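Local coordinates for protein bifunctional endo-1,4-beta-xylanase A (Neocallimastix patriciarum, PDB 2VG9) that hydrolyses internal beta-1,4-xylosidic linkages of xylan as a family 11 endo-xylanase, here in a loop-swap variant of the fungal enzyme, at residues K138-H144 / F156-V162. Residue numbers count along the deposited sequence, not the author numbering.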
ATOM      1  N   LYS A 138       7.486   2.767  13.493  1.00  9.97           N
ATOM      2  CA  LYS A 138       6.824   1.954  14.490  1.00  9.31           C
ATOM      3  C   LYS A 138       6.235   0.758  13.780  1.00  9.92           C
ATOM      4  O   LYS A 138       5.476   0.911  12.795  1.00 10.03           O
ATOM      5  CB  LYS A 138       5.695   2.763  15.101  1.00  9.89           C
ATOM      6  CG  LYS A 138       4.922   2.002  16.165  1.00 11.11           C
ATOM      7  CD  LYS A 138       3.854   2.861  16.807  1.00 11.66           C
ATOM      8  CE  LYS A 138       3.170   2.044  17.914  1.00 12.59           C
ATOM      9  NZ  LYS A 138       2.315   2.917  18.742  1.00 13.43           N
ATOM     10  N   ILE A 139       6.553  -0.432  14.282  1.00 10.11           N
ATOM     11  CA  ILE A 139       6.009  -1.644  13.723  1.00 10.61           C
ATOM     12  C   ILE A 139       4.981  -2.304  14.659  1.00 11.55           C
ATOM     13  O   ILE A 139       5.132  -2.312  15.913  1.00 10.66           O
ATOM     14  CB  ILE A 139       7.118  -2.612  13.276  1.00  9.97           C
ATOM     15  CG1 ILE A 139       7.916  -3.154  14.484  1.00 10.48           C
ATOM     16  CG2 ILE A 139       8.045  -1.930  12.220  1.00  8.74           C
ATOM     17  CD1 ILE A 139       8.906  -4.315  14.176  1.00 12.02           C
ATOM     18  N   PHE A 140       3.925  -2.833  14.057  1.00 11.49           N
ATOM     19  CA  PHE A 140       2.902  -3.536  14.800  1.00 13.05           C
ATOM     20  C   PHE A 140       2.106  -4.363  13.825  1.00 14.32           C
ATOM     21  O   PHE A 140       2.140  -4.121  12.596  1.00 14.23           O
ATOM     22  CB  PHE A 140       1.978  -2.565  15.592  1.00 13.44           C
ATOM     23  CG  PHE A 140       1.367  -1.461  14.747  1.00 10.93           C
ATOM     24  CD1 PHE A 140       0.120  -1.639  14.139  1.00 11.81           C
ATOM     25  CD2 PHE A 140       2.043  -0.259  14.545  1.00 12.18           C
ATOM     26  CE1 PHE A 140      -0.460  -0.636  13.354  1.00 11.07           C
ATOM     27  CE2 PHE A 140       1.467   0.770  13.731  1.00 11.11           C
ATOM     28  CZ  PHE A 140       0.223   0.579  13.135  1.00  9.06           C
ATOM     29  N   GLN A 141       1.389  -5.348  14.368  1.00 15.10           N
ATOM     30  CA  GLN A 141       0.481  -6.144  13.560  1.00 17.71           C
ATOM     31  C   GLN A 141      -0.897  -6.132  14.193  1.00 18.79           C
ATOM     32  O   GLN A 141      -1.038  -5.799  15.371  1.00 18.75           O
ATOM     33  CB  GLN A 141       1.009  -7.576  13.315  1.00 17.04           C
ATOM     34  CG  GLN A 141       1.416  -8.362  14.573  1.00 20.69           C
ATOM     35  CD  GLN A 141       0.254  -9.093  15.195  1.00 25.20           C
ATOM     36  OE1 GLN A 141      -0.611  -9.584  14.493  1.00 26.71           O
ATOM     37  NE2 GLN A 141       0.227  -9.165  16.531  1.00 28.76           N
ATOM     38  N   MET A 142      -1.916  -6.434  13.397  1.00 20.29           N
ATOM     39  CA  MET A 142      -3.294  -6.490  13.912  1.00 22.90           C
ATOM     40  C   MET A 142      -4.174  -7.383  13.059  1.00 22.35           C
ATOM     41  O   MET A 142      -3.872  -7.615  11.902  1.00 21.04           O
ATOM     42  CB  MET A 142      -3.900  -5.086  14.100  1.00 22.46           C
ATOM     43  CG  MET A 142      -4.311  -4.287  12.865  1.00 24.24           C
ATOM     44  SD  MET A 142      -4.494  -2.507  13.298  1.00 28.86           S
ATOM     45  CE  MET A 142      -5.516  -2.617  14.766  1.00 30.24           C
ATOM     46  N   ASP A 143      -5.219  -7.930  13.670  1.00 22.84           N
ATOM     47  CA  ASP A 143      -6.228  -8.683  12.950  1.00 24.75           C
ATOM     48  C   ASP A 143      -7.079  -7.727  12.110  1.00 24.70           C
ATOM     49  O   ASP A 143      -7.246  -6.533  12.436  1.00 25.12           O
ATOM     50  CB  ASP A 143      -7.139  -9.470  13.917  1.00 25.25           C
ATOM     51  CG  ASP A 143      -6.426 -10.614  14.637  1.00 27.90           C
ATOM     52  OD1 ASP A 143      -5.324 -11.039  14.233  1.00 30.54           O
ATOM     53  OD2 ASP A 143      -6.991 -11.130  15.628  1.00 33.64           O
ATOM     54  N   HIS A 144      -7.585  -8.250  11.005  1.00 24.85           N
ATOM     55  CA  HIS A 144      -8.594  -7.565  10.208  1.00 25.30           C
ATOM     56  C   HIS A 144      -9.511  -8.625   9.628  1.00 25.40           C
ATOM     57  O   HIS A 144      -9.072  -9.748   9.385  1.00 25.62           O
ATOM     58  CB  HIS A 144      -7.963  -6.730   9.099  1.00 24.97           C
ATOM     59  CG  HIS A 144      -8.925  -5.799   8.423  1.00 25.79           C
ATOM     60  ND1 HIS A 144      -9.447  -6.047   7.169  1.00 25.54           N
ATOM     61  CD2 HIS A 144      -9.473  -4.632   8.834  1.00 24.87           C
ATOM     62  CE1 HIS A 144     -10.271  -5.071   6.833  1.00 26.72           C
ATOM     63  NE2 HIS A 144     -10.318  -4.209   7.833  1.00 28.86           N
ATOM     64  N   PHE A 156      -7.677 -12.085   8.702  1.00 23.92           N
ATOM     65  CA  PHE A 156      -6.270 -12.184   8.309  1.00 20.99           C
ATOM     66  C   PHE A 156      -5.430 -11.192   9.123  1.00 20.05           C
ATOM     67  O   PHE A 156      -5.942 -10.495  10.007  1.00 19.84           O
ATOM     68  CB  PHE A 156      -6.095 -11.993   6.773  1.00 20.47           C
ATOM     69  CG  PHE A 156      -6.597 -10.663   6.244  1.00 19.95           C
ATOM     70  CD1 PHE A 156      -5.708  -9.592   6.028  1.00 19.90           C
ATOM     71  CD2 PHE A 156      -7.952 -10.477   5.949  1.00 20.07           C
ATOM     72  CE1 PHE A 156      -6.172  -8.369   5.560  1.00 18.01           C
ATOM     73  CE2 PHE A 156      -8.434  -9.256   5.478  1.00 20.05           C
ATOM     74  CZ  PHE A 156      -7.542  -8.194   5.280  1.00 20.46           C
ATOM     75  N   LYS A 157      -4.138 -11.142   8.838  1.00 18.07           N
ATOM     76  CA  LYS A 157      -3.239 -10.213   9.534  1.00 16.55           C
ATOM     77  C   LYS A 157      -2.852  -9.030   8.651  1.00 14.91           C
ATOM     78  O   LYS A 157      -2.673  -9.174   7.428  1.00 13.97           O
ATOM     79  CB  LYS A 157      -1.958 -10.932   9.966  1.00 16.99           C
ATOM     80  CG  LYS A 157      -2.186 -12.038  11.006  1.00 17.88           C
ATOM     81  CD  LYS A 157      -2.499 -11.436  12.346  1.00 19.93           C
ATOM     82  CE  LYS A 157      -2.454 -12.473  13.443  1.00 21.47           C
ATOM     83  NZ  LYS A 157      -2.738 -11.803  14.727  1.00 22.86           N
ATOM     84  N   GLN A 158      -2.702  -7.870   9.283  1.00 12.99           N
ATOM     85  CA  GLN A 158      -2.059  -6.725   8.643  1.00 11.75           C
ATOM     86  C   GLN A 158      -0.742  -6.445   9.354  1.00 11.07           C
ATOM     87  O   GLN A 158      -0.680  -6.472  10.587  1.00 11.16           O
ATOM     88  CB  GLN A 158      -2.990  -5.516   8.680  1.00 11.43           C
ATOM     89  CG  GLN A 158      -4.261  -5.712   7.835  1.00 11.63           C
ATOM     90  CD  GLN A 158      -5.285  -4.618   8.047  1.00 13.29           C
ATOM     91  OE1 GLN A 158      -5.510  -4.174   9.169  1.00 16.70           O
ATOM     92  NE2 GLN A 158      -5.914  -4.189   6.973  1.00 13.23           N
ATOM     93  N   TYR A 159       0.328  -6.220   8.597  1.00 10.72           N
ATOM     94  CA  TYR A 159       1.597  -5.775   9.187  1.00  8.89           C
ATOM     95  C   TYR A 159       1.806  -4.324   8.784  1.00  9.01           C
ATOM     96  O   TYR A 159       1.534  -3.945   7.653  1.00  9.06           O
ATOM     97  CB  TYR A 159       2.807  -6.621   8.742  1.00  9.75           C
ATOM     98  CG  TYR A 159       2.775  -8.077   9.109  1.00  8.08           C
ATOM     99  CD1 TYR A 159       1.810  -8.586   9.998  1.00  9.59           C
ATOM    100  CD2 TYR A 159       3.743  -8.945   8.612  1.00  8.23           C
ATOM    101  CE1 TYR A 159       1.776  -9.949  10.339  1.00 12.34           C
ATOM    102  CE2 TYR A 159       3.725 -10.308   8.945  1.00  9.86           C
ATOM    103  CZ  TYR A 159       2.738 -10.799   9.809  1.00 11.80           C
ATOM    104  OH  TYR A 159       2.740 -12.143  10.122  1.00 10.20           O
ATOM    105  N   PHE A 160       2.325  -3.548   9.724  1.00  9.04           N
ATOM    106  CA  PHE A 160       2.551  -2.101   9.581  1.00  9.54           C
ATOM    107  C   PHE A 160       3.922  -1.701  10.007  1.00  9.31           C
ATOM    108  O   PHE A 160       4.405  -2.182  11.028  1.00  8.87           O
ATOM    109  CB  PHE A 160       1.582  -1.297  10.496  1.00  8.79           C
ATOM    110  CG  PHE A 160       0.130  -1.392  10.068  1.00 10.78           C
ATOM    111  CD1 PHE A 160      -0.390  -0.465   9.154  1.00  7.88           C
ATOM    112  CD2 PHE A 160      -0.711  -2.425  10.576  1.00 10.10           C
ATOM    113  CE1 PHE A 160      -1.742  -0.548   8.723  1.00 10.11           C
ATOM    114  CE2 PHE A 160      -2.053  -2.503  10.179  1.00 11.36           C
ATOM    115  CZ  PHE A 160      -2.569  -1.573   9.243  1.00 10.59           C
ATOM    116  N   SER A 161       4.511  -0.800   9.214  1.00  9.44           N
ATOM    117  CA  SER A 161       5.593   0.092   9.602  1.00 10.15           C
ATOM    118  C   SER A 161       5.058   1.495   9.352  1.00  9.57           C
ATOM    119  O   SER A 161       4.717   1.852   8.221  1.00  7.41           O
ATOM    120  CB  SER A 161       6.790  -0.068   8.670  1.00 11.07           C
ATOM    121  OG  SER A 161       7.536  -1.226   8.945  1.00 13.44           O
ATOM    122  N   VAL A 162       5.033   2.317  10.389  1.00  8.66           N
ATOM    123  CA  VAL A 162       4.562   3.671  10.205  1.00  8.95           C
ATOM    124  C   VAL A 162       5.736   4.614  10.405  1.00  9.61           C
ATOM    125  O   VAL A 162       6.317   4.658  11.498  1.00 10.03           O
ATOM    126  CB  VAL A 162       3.402   3.982  11.183  1.00  9.13           C
ATOM    127  CG1 VAL A 162       2.954   5.467  11.060  1.00  7.92           C
ATOM    128  CG2 VAL A 162       2.252   2.991  10.933  1.00  8.49           C
TER
HETATM  129  O   HOH W   1      -7.879  -4.124  11.345  1.00 37.37           O
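F156 opens the antiparallel pairing of 156-162 with 138-144: its N donates to H144 O at 2.8 Å, and H144 N returns a bond to F156 O at 3.0 Å. K157, a non-hydrogen-bonded partner of D143, sends its NZ across to D143 OD1 at 2.7 Å, a salt bridge, and to Q141 OE1 at 3.1 Å, so one ammonium ties two successive residues on that face. At Q158, N to M142 O (2.9 Å, 173°) is nearly linear; the side-chain OE1 reaches D143 O through a water, while NE2 bonds to E111. The Y159 ring packs against the CB of Q141 (CD1 to CB 3.6 Å), and its hydroxyl bonds to G187 O. F160 N donates to F140 O at 2.9 Å and F140 N to F160 O at 3.1 Å; F160 CB sits 3.6 Å from the F140 ring centroid, 18° off its normal, a CH-pi contact, and M142 SD approaches the F160 ring obliquely, 5.0 Å from its centroid. V162 N closes on K138 O at 2.8 Å. Four hydrogen-bonded pairs alternating with three non-hydrogen-bonded ones, with the short-segment axes approaching to 4.7 Å at 149°, the twist of an antiparallel pair, define a two-stranded antiparallel hairpin; by family, its connection is probably the thumb over the active-site cleft of the GH11 beta-jelly-roll.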